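Local coordinates for periplasmic binding protein (Thermotoga lettingae TMO, PDB 4RY8) that binds 5-methylthioribose between its two lobes and probably serves as the periplasmic solute receptor of a sugar transport system, at residues Gln5-Phe10 with Trp319-Leu323; Val21-Gly25 with Ala51-Met57; Phe29-Tyr33 with Ile76-Gly80; Ala175-Ala181 with Trp205-Gly211. All coordinates share one frame. Residue numbers count along the deposited sequence, not the author numbering.

Interaction 1: Gln5-Phe10 with Trp319-Leu323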
loop_
_atom_site.group_PDB
_atom_site.type_symbol
_atom_site.label_atom_id
_atom_site.label_comp_id
_atom_site.label_asym_id
_atom_site.label_seq_id
_atom_site.Cartn_x
_atom_site.Cartn_y
_atom_site.Cartn_z
ATOM N N GLN C 5 37.489 3.852 -5.805
ATOM C CA GLN C 5 38.136 3.309 -7.037
ATOM C C GLN C 5 37.177 3.261 -8.221
ATOM O O GLN C 5 36.037 2.827 -8.080
ATOM C CB GLN C 5 38.665 1.893 -6.789
ATOM C CG GLN C 5 39.775 1.797 -5.760
ATOM C CD GLN C 5 41.021 2.568 -6.158
ATOM O OE1 GLN C 5 41.213 2.910 -7.326
ATOM N NE2 GLN C 5 41.878 2.843 -5.187
ATOM N N LEU C 6 37.665 3.693 -9.383
ATOM C CA LEU C 6 36.951 3.560 -10.653
ATOM C C LEU C 6 37.146 2.151 -11.229
ATOM O O LEU C 6 38.281 1.754 -11.464
ATOM C CB LEU C 6 37.500 4.567 -11.656
ATOM C CG LEU C 6 36.898 4.502 -13.053
ATOM C CD1 LEU C 6 35.494 5.084 -13.029
ATOM C CD2 LEU C 6 37.785 5.238 -14.040
ATOM N N PRO C 7 36.044 1.396 -11.487
ATOM C CA PRO C 7 36.232 0.029 -12.033
ATOM C C PRO C 7 36.978 0.075 -13.367
ATOM O O PRO C 7 36.880 1.081 -14.073
ATOM C CB PRO C 7 34.794 -0.497 -12.224
ATOM C CG PRO C 7 33.910 0.440 -11.463
ATOM C CD PRO C 7 34.621 1.772 -11.436
ATOM N N LYS C 8 37.734 -0.979 -13.689
ATOM C CA LYS C 8 38.615 -0.976 -14.872
ATOM C C LYS C 8 37.843 -0.677 -16.155
ATOM O O LYS C 8 38.242 0.211 -16.917
ATOM C CB LYS C 8 39.381 -2.301 -15.006
ATOM N N LYS C 9 36.723 -1.381 -16.356
ATOM C CA LYS C 9 35.915 -1.287 -17.590
ATOM C C LYS C 9 35.435 0.128 -17.909
ATOM O O LYS C 9 35.186 0.452 -19.073
ATOM C CB LYS C 9 34.705 -2.234 -17.530
ATOM C CG LYS C 9 35.058 -3.689 -17.777
ATOM C CD LYS C 9 33.969 -4.625 -17.281
ATOM C CE LYS C 9 34.373 -6.080 -17.469
ATOM N NZ LYS C 9 34.339 -6.485 -18.904
ATOM N N PHE C 10 35.285 0.954 -16.879
ATOM C CA PHE C 10 34.969 2.368 -17.058
ATOM C C PHE C 10 36.251 3.175 -17.159
ATOM O O PHE C 10 36.198 4.394 -17.150
ATOM C CB PHE C 10 34.096 2.884 -15.899
ATOM C CG PHE C 10 32.699 2.330 -15.902
ATOM C CD1 PHE C 10 32.441 1.057 -15.403
ATOM C CD2 PHE C 10 31.645 3.069 -16.423
ATOM C CE1 PHE C 10 31.152 0.533 -15.415
ATOM C CE2 PHE C 10 30.362 2.554 -16.445
ATOM C CZ PHE C 10 30.110 1.278 -15.938
ATOM N N TRP C 319 31.861 5.758 -6.946
ATOM C CA TRP C 319 32.557 5.848 -8.229
ATOM C C TRP C 319 31.660 6.306 -9.383
ATOM O O TRP C 319 32.097 7.018 -10.277
ATOM C CB TRP C 319 33.244 4.512 -8.554
ATOM C CG TRP C 319 32.319 3.338 -8.740
ATOM C CD1 TRP C 319 31.962 2.407 -7.798
ATOM C CD2 TRP C 319 31.661 2.958 -9.951
ATOM N NE1 TRP C 319 31.104 1.488 -8.351
ATOM C CE2 TRP C 319 30.903 1.799 -9.670
ATOM C CE3 TRP C 319 31.625 3.486 -11.241
ATOM C CZ2 TRP C 319 30.147 1.149 -10.637
ATOM C CZ3 TRP C 319 30.834 2.838 -12.202
ATOM C CH2 TRP C 319 30.109 1.684 -11.879
ATOM N N LEU C 320 30.404 5.909 -9.358
ATOM C CA LEU C 320 29.495 6.265 -10.424
ATOM C C LEU C 320 29.090 7.730 -10.395
ATOM O O LEU C 320 28.991 8.358 -11.451
ATOM C CB LEU C 320 28.239 5.389 -10.376
ATOM C CG LEU C 320 27.341 5.452 -11.615
ATOM C CD1 LEU C 320 26.817 4.058 -11.935
ATOM C CD2 LEU C 320 26.180 6.426 -11.431
ATOM N N LYS C 321 28.808 8.274 -9.212
ATOM C CA LYS C 321 28.406 9.683 -9.128
ATOM C C LYS C 321 29.630 10.546 -9.367
ATOM O O LYS C 321 29.521 11.586 -10.000
ATOM C CB LYS C 321 27.730 10.035 -7.795
ATOM C CG LYS C 321 28.689 10.379 -6.669
ATOM C CD LYS C 321 27.974 10.683 -5.354
ATOM C CE LYS C 321 27.097 9.520 -4.915
ATOM N NZ LYS C 321 26.802 9.515 -3.461
ATOM N N ALA C 322 30.791 10.099 -8.883
ATOM C CA ALA C 322 32.064 10.774 -9.176
ATOM C C ALA C 322 32.314 10.817 -10.685
ATOM O O ALA C 322 32.706 11.836 -11.223
ATOM C CB ALA C 322 33.221 10.076 -8.478
ATOM N N LEU C 323 32.061 9.702 -11.359
ATOM C CA LEU C 323 32.189 9.616 -12.815
ATOM C C LEU C 323 31.296 10.621 -13.563
ATOM O O LEU C 323 31.757 11.279 -14.486
ATOM C CB LEU C 323 31.869 8.191 -13.266
ATOM C CG LEU C 323 31.856 7.880 -14.747
ATOM C CD1 LEU C 323 33.103 8.386 -15.452
ATOM C CD2 LEU C 323 31.711 6.377 -14.906
#
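Trp319, in the first turn of helix 318-326, has the largest buried area of this contact. Its CB lies 3.3 Å from Gln5 O, and the indole lies against Pro7: Pro7 CG stands 3.6 Å from the centroid of the six-membered ring and only 7° off its normal, a CH-pi contact over the face. The same ring turns an edge to the face of Phe10 (centroids 5.0 Å apart, planes at 54°), while its NE1 is hydrogen-bonded to Glu273. Pro7 and Phe10 can both reach the indole because the chain between them folds back in a type I beta turn, closed by a weak Phe10 N to Pro7 O bond of 3.2 Å. The N-terminal segment thus docks on the C-terminal helix, joining the two ends of the chain at the surface, with Phe10 also resting on helix 255-270. One helical turn on, Leu323, whose N bonds to Trp319 O at 2.9 Å, extends the apolar strip: its CD2 lies 3.6 Å from Phe10 CD2 and 4.4 Å from Leu6 CD1.

Interaction 2: Val21-Gly25 with Ala51-Met57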
loop_
_atom_site.group_PDB
_atom_site.type_symbol
_atom_site.label_atom_id
_atom_site.label_comp_id
_atom_site.label_asym_id
_atom_site.label_seq_id
_atom_site.Cartn_x
_atom_site.Cartn_y
_atom_site.Cartn_z
ATOM N N VAL C 21 16.262 -3.669 -24.083
ATOM C CA VAL C 21 15.366 -4.459 -24.908
ATOM C C VAL C 21 13.980 -4.320 -24.332
ATOM O O VAL C 21 13.720 -4.780 -23.221
ATOM C CB VAL C 21 15.776 -5.945 -24.934
ATOM C CG1 VAL C 21 14.792 -6.761 -25.772
ATOM C CG2 VAL C 21 17.169 -6.076 -25.486
ATOM N N ARG C 22 13.074 -3.720 -25.105
ATOM C CA ARG C 22 11.751 -3.389 -24.626
ATOM C C ARG C 22 10.685 -4.116 -25.341
ATOM O O ARG C 22 10.731 -4.205 -26.534
ATOM C CB ARG C 22 11.456 -1.914 -24.886
ATOM C CG ARG C 22 12.538 -0.951 -24.421
ATOM C CD ARG C 22 12.614 0.196 -25.390
ATOM N NE ARG C 22 11.717 1.243 -24.979
ATOM C CZ ARG C 22 11.136 2.137 -25.778
ATOM N NH1 ARG C 22 11.279 2.148 -27.109
ATOM N NH2 ARG C 22 10.373 3.040 -25.205
ATOM N N GLU C 23 9.653 -4.510 -24.635
ATOM C CA GLU C 23 8.483 -5.103 -25.280
ATOM C C GLU C 23 7.641 -4.038 -25.963
ATOM O O GLU C 23 7.119 -4.251 -27.051
ATOM C CB GLU C 23 7.621 -5.852 -24.258
ATOM C CG GLU C 23 6.522 -6.719 -24.889
ATOM C CD GLU C 23 5.433 -7.246 -23.915
ATOM O OE1 GLU C 23 5.547 -7.147 -22.670
ATOM O OE2 GLU C 23 4.413 -7.778 -24.402
ATOM N N VAL C 24 7.520 -2.879 -25.335
ATOM C CA VAL C 24 6.469 -1.944 -25.687
ATOM C C VAL C 24 7.064 -0.541 -25.667
ATOM O O VAL C 24 7.850 -0.228 -24.794
ATOM C CB VAL C 24 5.304 -2.060 -24.662
ATOM C CG1 VAL C 24 4.388 -0.836 -24.677
ATOM C CG2 VAL C 24 4.509 -3.328 -24.929
ATOM N N GLY C 25 6.703 0.280 -26.637
ATOM C CA GLY C 25 7.216 1.646 -26.691
ATOM C C GLY C 25 6.184 2.740 -26.923
ATOM O O GLY C 25 6.565 3.900 -27.009
ATOM N N ALA C 51 16.477 -1.680 -28.508
ATOM C CA ALA C 51 15.712 -2.517 -29.439
ATOM C C ALA C 51 14.317 -2.619 -28.849
ATOM O O ALA C 51 14.165 -2.729 -27.637
ATOM C CB ALA C 51 16.350 -3.879 -29.565
ATOM N N THR C 52 13.287 -2.527 -29.672
ATOM C CA THR C 52 11.935 -2.531 -29.139
ATOM C C THR C 52 11.184 -3.510 -29.977
ATOM O O THR C 52 11.240 -3.445 -31.200
ATOM C CB THR C 52 11.298 -1.117 -29.178
ATOM O OG1 THR C 52 12.129 -0.184 -28.458
ATOM C CG2 THR C 52 9.902 -1.100 -28.619
ATOM N N ALA C 53 10.489 -4.422 -29.334
ATOM C CA ALA C 53 9.785 -5.487 -30.046
ATOM C C ALA C 53 8.323 -5.217 -30.463
ATOM O O ALA C 53 7.738 -5.995 -31.238
ATOM C CB ALA C 53 9.880 -6.786 -29.260
ATOM N N HIS C 54 7.745 -4.137 -29.956
ATOM C CA HIS C 54 6.343 -3.745 -30.217
ATOM C C HIS C 54 5.378 -4.908 -30.119
ATOM O O HIS C 54 4.566 -5.144 -31.003
ATOM C CB HIS C 54 6.241 -3.074 -31.572
ATOM C CG HIS C 54 7.342 -2.094 -31.825
ATOM N ND1 HIS C 54 7.400 -0.868 -31.196
ATOM C CD2 HIS C 54 8.418 -2.152 -32.645
ATOM C CE1 HIS C 54 8.461 -0.204 -31.625
ATOM N NE2 HIS C 54 9.107 -0.967 -32.489
ATOM N N GLY C 55 5.501 -5.655 -29.037
ATOM C CA GLY C 55 4.497 -6.605 -28.665
ATOM C C GLY C 55 4.751 -7.999 -29.217
ATOM O O GLY C 55 4.009 -8.906 -28.898
ATOM N N ASP C 56 5.806 -8.188 -30.004
ATOM C CA ASP C 56 6.073 -9.504 -30.621
ATOM C C ASP C 56 7.125 -10.283 -29.807
ATOM O O ASP C 56 8.343 -10.020 -29.891
ATOM C CB ASP C 56 6.523 -9.296 -32.065
ATOM C CG ASP C 56 6.586 -10.611 -32.876
ATOM O OD1 ASP C 56 7.158 -11.601 -32.397
ATOM O OD2 ASP C 56 6.089 -10.628 -34.006
ATOM N N MET C 57 6.660 -11.248 -29.020
ATOM C CA MET C 57 7.562 -11.964 -28.127
ATOM C C MET C 57 8.681 -12.676 -28.902
ATOM O O MET C 57 9.829 -12.695 -28.440
ATOM C CB MET C 57 6.808 -12.946 -27.197
ATOM C CG MET C 57 6.113 -12.307 -25.986
ATOM S SD MET C 57 7.110 -11.227 -24.884
ATOM C CE MET C 57 8.539 -12.214 -24.816
HETATM O O HOH W 1 4.742 -0.602 -28.938
#
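Strands 17-22 and 47-52 are the two parallel strands of a beta-alpha-beta unit whose crossover is helix 28-44, and here their C-terminal ends run on into loops. Parallel pairing is set by two bonds, Arg22 N to Ala51 O (2.9 Å, 164°) and Ala53 N to Arg22 O (2.8 Å, 167°). Glu23, with the largest buried area, adds a loop bond beyond the paired strands: its carbonyl O accepts from Gly55 N at 2.9 Å. Gly55 belongs to a type I' turn, Ala53 to Asp56, and its phi of 92° would press a side chain against the preceding carbonyl. The Glu23 carboxylate reaches the neighbouring loop, OE1 accepting from Gly80 N, with OE2 4.4 Å from Met57 SD. Thr52 and Arg22 project from the same face of the sheet, the one that helix 28-44 covers through Phe30 and Leu34, and their side chains meet directly: Arg22 NH1 donates to Thr52 OG1 at 2.8 Å, near the guanidinium plane. The methyl of Thr52 fills the space beside Gly25, where a CB would come within 3.1 Å of Arg22 NH1. Thr52 CG2 lies 4.0 Å from Gly25 N, which itself donates to a water 3.1 Å away.

Interaction 3: Phe29-Tyr33 with Ile76-Gly80. With SR1 (5-S-methyl-5-thio-alpha-D-ribofuranose), chain G.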
loop_
_atom_site.group_PDB
_atom_site.type_symbol
_atom_site.label_atom_id
_atom_site.label_comp_id
_atom_site.label_asym_id
_atom_site.label_seq_id
_atom_site.Cartn_x
_atom_site.Cartn_y
_atom_site.Cartn_z
ATOM N N PHE C 29 4.542 8.002 -21.455
ATOM C CA PHE C 29 5.240 7.290 -20.372
ATOM C C PHE C 29 6.505 6.603 -20.870
ATOM O O PHE C 29 7.582 6.798 -20.330
ATOM C CB PHE C 29 4.340 6.253 -19.673
ATOM C CG PHE C 29 5.081 5.415 -18.651
ATOM C CD1 PHE C 29 5.872 4.320 -19.035
ATOM C CD2 PHE C 29 5.031 5.747 -17.326
ATOM C CE1 PHE C 29 6.589 3.583 -18.098
ATOM C CE2 PHE C 29 5.734 5.037 -16.389
ATOM C CZ PHE C 29 6.510 3.943 -16.766
ATOM N N PHE C 30 6.362 5.820 -21.922
ATOM C CA PHE C 30 7.442 4.999 -22.412
ATOM C C PHE C 30 8.464 5.861 -23.156
ATOM O O PHE C 30 9.663 5.607 -23.070
ATOM C CB PHE C 30 6.884 3.877 -23.285
ATOM C CG PHE C 30 6.290 2.745 -22.493
ATOM C CD1 PHE C 30 7.109 1.954 -21.699
ATOM C CD2 PHE C 30 4.941 2.442 -22.561
ATOM C CE1 PHE C 30 6.580 0.902 -20.945
ATOM C CE2 PHE C 30 4.408 1.401 -21.829
ATOM C CZ PHE C 30 5.230 0.616 -21.025
ATOM N N GLU C 31 8.012 6.920 -23.824
ATOM C CA GLU C 31 8.949 7.814 -24.526
ATOM C C GLU C 31 9.809 8.559 -23.528
ATOM O O GLU C 31 10.979 8.822 -23.763
ATOM C CB GLU C 31 8.204 8.813 -25.425
ATOM C CG GLU C 31 7.342 8.158 -26.510
ATOM C CD GLU C 31 6.313 9.104 -27.134
ATOM O OE1 GLU C 31 6.448 10.329 -26.995
ATOM O OE2 GLU C 31 5.377 8.620 -27.788
ATOM N N ARG C 32 9.227 8.880 -22.391
ATOM C CA ARG C 32 9.932 9.655 -21.374
ATOM C C ARG C 32 10.958 8.787 -20.653
ATOM O O ARG C 32 12.045 9.236 -20.317
ATOM C CB ARG C 32 8.933 10.293 -20.409
ATOM C CG ARG C 32 8.160 11.451 -21.035
ATOM C CD ARG C 32 9.033 12.697 -21.179
ATOM N NE ARG C 32 9.713 12.760 -22.474
ATOM C CZ ARG C 32 10.839 13.427 -22.701
ATOM N NH1 ARG C 32 11.370 13.418 -23.915
ATOM N NH2 ARG C 32 11.439 14.096 -21.718
ATOM N N TYR C 33 10.626 7.532 -20.454
ATOM C CA TYR C 33 11.553 6.545 -19.860
ATOM C C TYR C 33 12.769 6.418 -20.745
ATOM O O TYR C 33 13.917 6.482 -20.269
ATOM C CB TYR C 33 10.814 5.231 -19.769
ATOM C CG TYR C 33 11.601 4.009 -19.363
ATOM C CD1 TYR C 33 12.538 3.436 -20.206
ATOM C CD2 TYR C 33 11.389 3.410 -18.116
ATOM C CE1 TYR C 33 13.220 2.277 -19.841
ATOM C CE2 TYR C 33 12.102 2.276 -17.733
ATOM C CZ TYR C 33 13.008 1.707 -18.607
ATOM O OH TYR C 33 13.699 0.558 -18.233
ATOM N N ILE C 76 19.254 -4.604 -20.185
ATOM C CA ILE C 76 18.034 -4.272 -19.497
ATOM C C ILE C 76 16.853 -4.913 -20.247
ATOM O O ILE C 76 16.620 -4.655 -21.436
ATOM C CB ILE C 76 17.825 -2.755 -19.410
ATOM C CG1 ILE C 76 19.084 -2.118 -18.814
ATOM C CG2 ILE C 76 16.610 -2.416 -18.565
ATOM C CD1 ILE C 76 19.257 -0.672 -19.199
ATOM N N ILE C 77 16.129 -5.767 -19.556
ATOM C CA ILE C 77 14.887 -6.293 -20.056
ATOM C C ILE C 77 13.674 -5.532 -19.500
ATOM O O ILE C 77 13.353 -5.558 -18.299
ATOM C CB ILE C 77 14.791 -7.779 -19.828
ATOM C CG1 ILE C 77 16.024 -8.436 -20.453
ATOM C CG2 ILE C 77 13.518 -8.297 -20.479
ATOM C CD1 ILE C 77 16.045 -9.921 -20.321
ATOM N N ASP C 78 12.982 -4.876 -20.426
ATOM C CA ASP C 78 11.870 -4.024 -20.144
ATOM C C ASP C 78 10.550 -4.667 -20.573
ATOM O O ASP C 78 10.300 -4.785 -21.760
ATOM C CB ASP C 78 12.107 -2.763 -20.935
ATOM C CG ASP C 78 11.316 -1.635 -20.444
ATOM O OD1 ASP C 78 10.095 -1.829 -20.399
ATOM O OD2 ASP C 78 11.923 -0.588 -20.093
ATOM N N HIS C 79 9.707 -4.991 -19.599
ATOM C CA HIS C 79 8.487 -5.746 -19.789
ATOM C C HIS C 79 8.826 -7.146 -20.330
ATOM O O HIS C 79 9.909 -7.679 -20.053
ATOM C CB HIS C 79 7.473 -4.988 -20.631
ATOM C CG HIS C 79 6.963 -3.755 -19.976
ATOM N ND1 HIS C 79 7.803 -2.757 -19.555
ATOM C CD2 HIS C 79 5.712 -3.357 -19.652
ATOM C CE1 HIS C 79 7.099 -1.794 -19.002
ATOM N NE2 HIS C 79 5.829 -2.124 -19.047
ATOM N N GLY C 80 7.909 -7.729 -21.094
ATOM C CA GLY C 80 8.076 -9.068 -21.623
ATOM C C GLY C 80 7.400 -10.020 -20.671
ATOM O O GLY C 80 6.869 -9.608 -19.683
HETATM C CS SR1 G . 1.496 -2.177 -21.132
HETATM S S SR1 G . 2.198 -2.152 -19.498
HETATM C C5 SR1 G . 1.934 -0.379 -19.251
HETATM C C4 SR1 G . 2.439 0.071 -17.882
HETATM O O4 SR1 G . 3.787 -0.267 -17.833
HETATM C C1 SR1 G . 4.573 0.781 -17.232
HETATM O O1 SR1 G . 5.116 0.270 -16.062
HETATM C C2 SR1 G . 3.679 1.972 -16.925
HETATM O O2 SR1 G . 3.464 2.305 -15.527
HETATM C C3 SR1 G . 2.388 1.570 -17.611
HETATM O O3 SR1 G . 1.267 1.897 -16.801
#
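Helix 29-33 and strand 76-78 stand 13.4 Å apart at their axes, nearly antiparallel at 171°, so the gap is bridged by side chains, without backbone contact. The nearest backbone pair, Phe30 and Asp78, is still 10.3 Å apart between CA atoms. Phe30 turns its ring edge to the face of His79 in an offset edge-to-face pair (centroids 5.1 Å apart, planes at 67°), with Phe30 CE1 3.4 Å from His79 CE1. Tyr33 reaches the strand itself: its OH lies 2.8 Å from Asp78 OD2 and 4.2 Å from Ile76 CG2. The other carboxylate oxygen, Asp78 OD1, accepts from His79 ND1 at 2.6 Å and so orients the imidazole. At the far side of that ring His79 NE2 donates to SR1 O4 (3.0 Å, 170°), and Phe29 lays a ring face over the sugar, its CZ 3.5 Å from SR1 C2. Asp103, Asp231, Arg153 and Gln116 supply further hydrogen bonds. Aromatic faces combined with polar groups around a sugar are characteristic of periplasmic carbohydrate-binding pockets.

Interaction 4: Ala175-Ala181 with Trp205-Gly211. With SR1 (5-S-methyl-5-thio-alpha-D-ribofuranose), chain G.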
loop_
_atom_site.group_PDB
_atom_site.type_symbol
_atom_site.label_atom_id
_atom_site.label_comp_id
_atom_site.label_asym_id
_atom_site.label_seq_id
_atom_site.Cartn_x
_atom_site.Cartn_y
_atom_site.Cartn_z
ATOM N N ALA C 175 -7.203 -3.543 -24.509
ATOM C CA ALA C 175 -6.165 -4.333 -25.137
ATOM C C ALA C 175 -5.007 -3.411 -25.442
ATOM O O ALA C 175 -5.194 -2.215 -25.697
ATOM C CB ALA C 175 -6.689 -4.978 -26.412
ATOM N N VAL C 176 -3.809 -3.972 -25.431
ATOM C CA VAL C 176 -2.598 -3.243 -25.771
ATOM C C VAL C 176 -2.309 -3.512 -27.249
ATOM O O VAL C 176 -1.974 -4.621 -27.614
ATOM C CB VAL C 176 -1.399 -3.721 -24.915
ATOM C CG1 VAL C 176 -0.107 -3.041 -25.373
ATOM C CG2 VAL C 176 -1.674 -3.469 -23.441
ATOM N N THR C 177 -2.417 -2.491 -28.091
ATOM C CA THR C 177 -2.492 -2.706 -29.531
ATOM C C THR C 177 -1.429 -2.017 -30.356
ATOM O O THR C 177 -1.307 -2.320 -31.530
ATOM C CB THR C 177 -3.829 -2.171 -30.078
ATOM O OG1 THR C 177 -3.912 -0.755 -29.825
ATOM C CG2 THR C 177 -5.005 -2.893 -29.435
ATOM N N GLY C 178 -0.700 -1.050 -29.799
ATOM C CA GLY C 178 0.032 -0.119 -30.657
ATOM C C GLY C 178 -0.688 1.188 -30.975
ATOM O O GLY C 178 -0.061 2.176 -31.355
ATOM N N SER C 179 -2.002 1.200 -30.828
ATOM C CA SER C 179 -2.829 2.420 -30.898
ATOM C C SER C 179 -3.848 2.330 -29.759
ATOM O O SER C 179 -5.083 2.358 -29.971
ATOM C CB SER C 179 -3.574 2.468 -32.226
ATOM O OG SER C 179 -2.661 2.315 -33.259
ATOM N N THR C 180 -3.319 2.144 -28.559
ATOM C CA THR C 180 -4.115 1.763 -27.406
ATOM C C THR C 180 -5.094 2.842 -26.983
ATOM O O THR C 180 -6.243 2.527 -26.699
ATOM C CB THR C 180 -3.192 1.333 -26.237
ATOM O OG1 THR C 180 -2.548 0.076 -26.543
ATOM C CG2 THR C 180 -3.969 1.200 -24.963
ATOM N N ALA C 181 -4.655 4.105 -26.899
ATOM C CA ALA C 181 -5.546 5.200 -26.528
ATOM C C ALA C 181 -6.737 5.300 -27.462
ATOM O O ALA C 181 -7.875 5.335 -26.988
ATOM C CB ALA C 181 -4.780 6.560 -26.505
ATOM N N TRP C 205 -3.274 2.046 -16.966
ATOM C CA TRP C 205 -2.134 2.650 -17.724
ATOM C C TRP C 205 -2.617 3.996 -18.269
ATOM O O TRP C 205 -3.770 4.059 -18.662
ATOM C CB TRP C 205 -1.733 1.652 -18.851
ATOM C CG TRP C 205 -0.728 2.120 -19.863
ATOM C CD1 TRP C 205 0.257 3.059 -19.702
ATOM C CD2 TRP C 205 -0.587 1.628 -21.171
ATOM N NE1 TRP C 205 0.984 3.191 -20.845
ATOM C CE2 TRP C 205 0.484 2.318 -21.774
ATOM C CE3 TRP C 205 -1.278 0.670 -21.914
ATOM C CZ2 TRP C 205 0.873 2.081 -23.089
ATOM C CZ3 TRP C 205 -0.901 0.443 -23.202
ATOM C CH2 TRP C 205 0.165 1.113 -23.781
ATOM N N ASP C 206 -1.814 5.097 -18.281
ATOM C CA ASP C 206 -2.354 6.347 -18.763
ATOM C C ASP C 206 -2.857 6.331 -20.211
ATOM O O ASP C 206 -3.735 7.112 -20.551
ATOM C CB ASP C 206 -1.440 7.615 -18.489
ATOM C CG ASP C 206 -0.068 7.552 -19.176
ATOM O OD1 ASP C 206 0.292 6.542 -19.810
ATOM O OD2 ASP C 206 0.689 8.575 -19.099
ATOM N N GLU C 207 -2.352 5.445 -21.065
ATOM C CA GLU C 207 -2.873 5.314 -22.437
ATOM C C GLU C 207 -4.323 4.775 -22.483
ATOM O O GLU C 207 -5.139 5.212 -23.318
ATOM C CB GLU C 207 -1.935 4.459 -23.295
ATOM C CG GLU C 207 -0.591 5.113 -23.555
ATOM C CD GLU C 207 -0.701 6.426 -24.304
ATOM O OE1 GLU C 207 -1.368 6.494 -25.366
ATOM O OE2 GLU C 207 -0.100 7.409 -23.844
ATOM N N PHE C 208 -4.657 3.895 -21.562
ATOM C CA PHE C 208 -6.034 3.424 -21.419
ATOM C C PHE C 208 -6.891 4.617 -20.932
ATOM O O PHE C 208 -7.961 4.906 -21.454
ATOM C CB PHE C 208 -6.142 2.339 -20.350
ATOM C CG PHE C 208 -5.559 0.977 -20.708
ATOM C CD1 PHE C 208 -5.632 0.417 -21.991
ATOM C CD2 PHE C 208 -5.067 0.197 -19.685
ATOM C CE1 PHE C 208 -5.104 -0.840 -22.213
ATOM C CE2 PHE C 208 -4.561 -1.066 -19.908
ATOM C CZ PHE C 208 -4.596 -1.583 -21.171
ATOM N N ALA C 209 -6.402 5.313 -19.916
ATOM C CA ALA C 209 -7.134 6.460 -19.339
ATOM C C ALA C 209 -7.456 7.531 -20.395
ATOM O O ALA C 209 -8.568 8.015 -20.467
ATOM C CB ALA C 209 -6.336 7.070 -18.179
ATOM N N LYS C 210 -6.480 7.867 -21.234
ATOM C CA LYS C 210 -6.618 8.925 -22.237
ATOM C C LYS C 210 -7.734 8.588 -23.184
ATOM O O LYS C 210 -8.576 9.393 -23.476
ATOM C CB LYS C 210 -5.302 9.107 -23.012
ATOM C CG LYS C 210 -4.082 9.309 -22.117
ATOM C CD LYS C 210 -3.473 10.677 -22.167
ATOM C CE LYS C 210 -2.515 10.808 -23.326
ATOM N NZ LYS C 210 -1.404 9.819 -23.398
ATOM N N GLY C 211 -7.772 7.343 -23.640
ATOM C CA GLY C 211 -8.886 6.909 -24.469
ATOM C C GLY C 211 -10.218 7.032 -23.813
ATOM O O GLY C 211 -11.176 7.516 -24.437
HETATM C CS SR1 G . 1.496 -2.177 -21.132
HETATM S S SR1 G . 2.198 -2.152 -19.498
HETATM C C5 SR1 G . 1.934 -0.379 -19.251
HETATM C C4 SR1 G . 2.439 0.071 -17.882
HETATM O O4 SR1 G . 3.787 -0.267 -17.833
HETATM C C1 SR1 G . 4.573 0.781 -17.232
HETATM O O1 SR1 G . 5.116 0.270 -16.062
HETATM C C2 SR1 G . 3.679 1.972 -16.925
HETATM O O2 SR1 G . 3.464 2.305 -15.527
HETATM C C3 SR1 G . 2.388 1.570 -17.611
HETATM O O3 SR1 G . 1.267 1.897 -16.801
HETATM O O HOH W 2 -1.945 4.919 -27.346
#
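Trp205 presents one indole face to C5 of the bound methylthioribose, while its six-membered ring also meets the 175-181 segment: CZ3 is 3.6 Å from Thr180 CG2 and 4.0 Å from Val176 CG2. Its CD1 also comes within 3.3 Å of SR1 O3, so this pocket residue touches both the ligand and the 175-181 segment. Phe208 packs beside it, with CD1 3.5 Å from Thr180 CG2 and CZ 4.2 Å from Val176 CG2, so the two aromatic residues share the same two aliphatic partners. Thr180 is held by its hydroxyl, since OG1 accepts from Thr177 N at 3.0 Å and is also hydrogen-bonded to Glu26 of the other lobe. An ST turn shapes the loop before it, Thr177 OG1 accepting from Ser179 N at 2.9 Å. Further along, the helix starts approach almost backbone to backbone. Ala181 CA is 3.2 Å from Glu207 O, and Gly211 CA is 3.1 Å from Ala181 O, where a CB on Gly211 would clash at 2.2 Å. A water joins Ala181 N (2.9 Å) to Glu207 OE1 (2.6 Å), and Glu207 OE2 forms a salt bridge with Lys210 NZ at 2.8 Å. The contact thus brings together the N-terminal ends of helices 180-194 and 206-219, which follow strands 167-173 and 200-203 in the mixed sheet, with Lys210 reaching on to helix 234-240.

Interaction 1 is a surface contact of apolar and aromatic packing, its centre 26 to 40 Å from those of the other three. Interactions 2 and 3 both reach the same parallel sheet, where strand 17-22 of interaction 2 lies next to strand 74-78 of interaction 3: Val21 N lies 2.8 Å from Ile76 O and Val21 O 2.9 Å from Asp78 N. Interaction 2, partly buried, relies on backbone hydrogen bonds, whereas buried interaction 3 works through side chains alone. Interaction 4, also buried, lies in the other lobe and has no direct hydrogen bond between its segments. Across the cleft, Phe30 CE2 is 3.8 Å from Trp205 CZ2, and interactions 3 and 4 both touch the bound sugar.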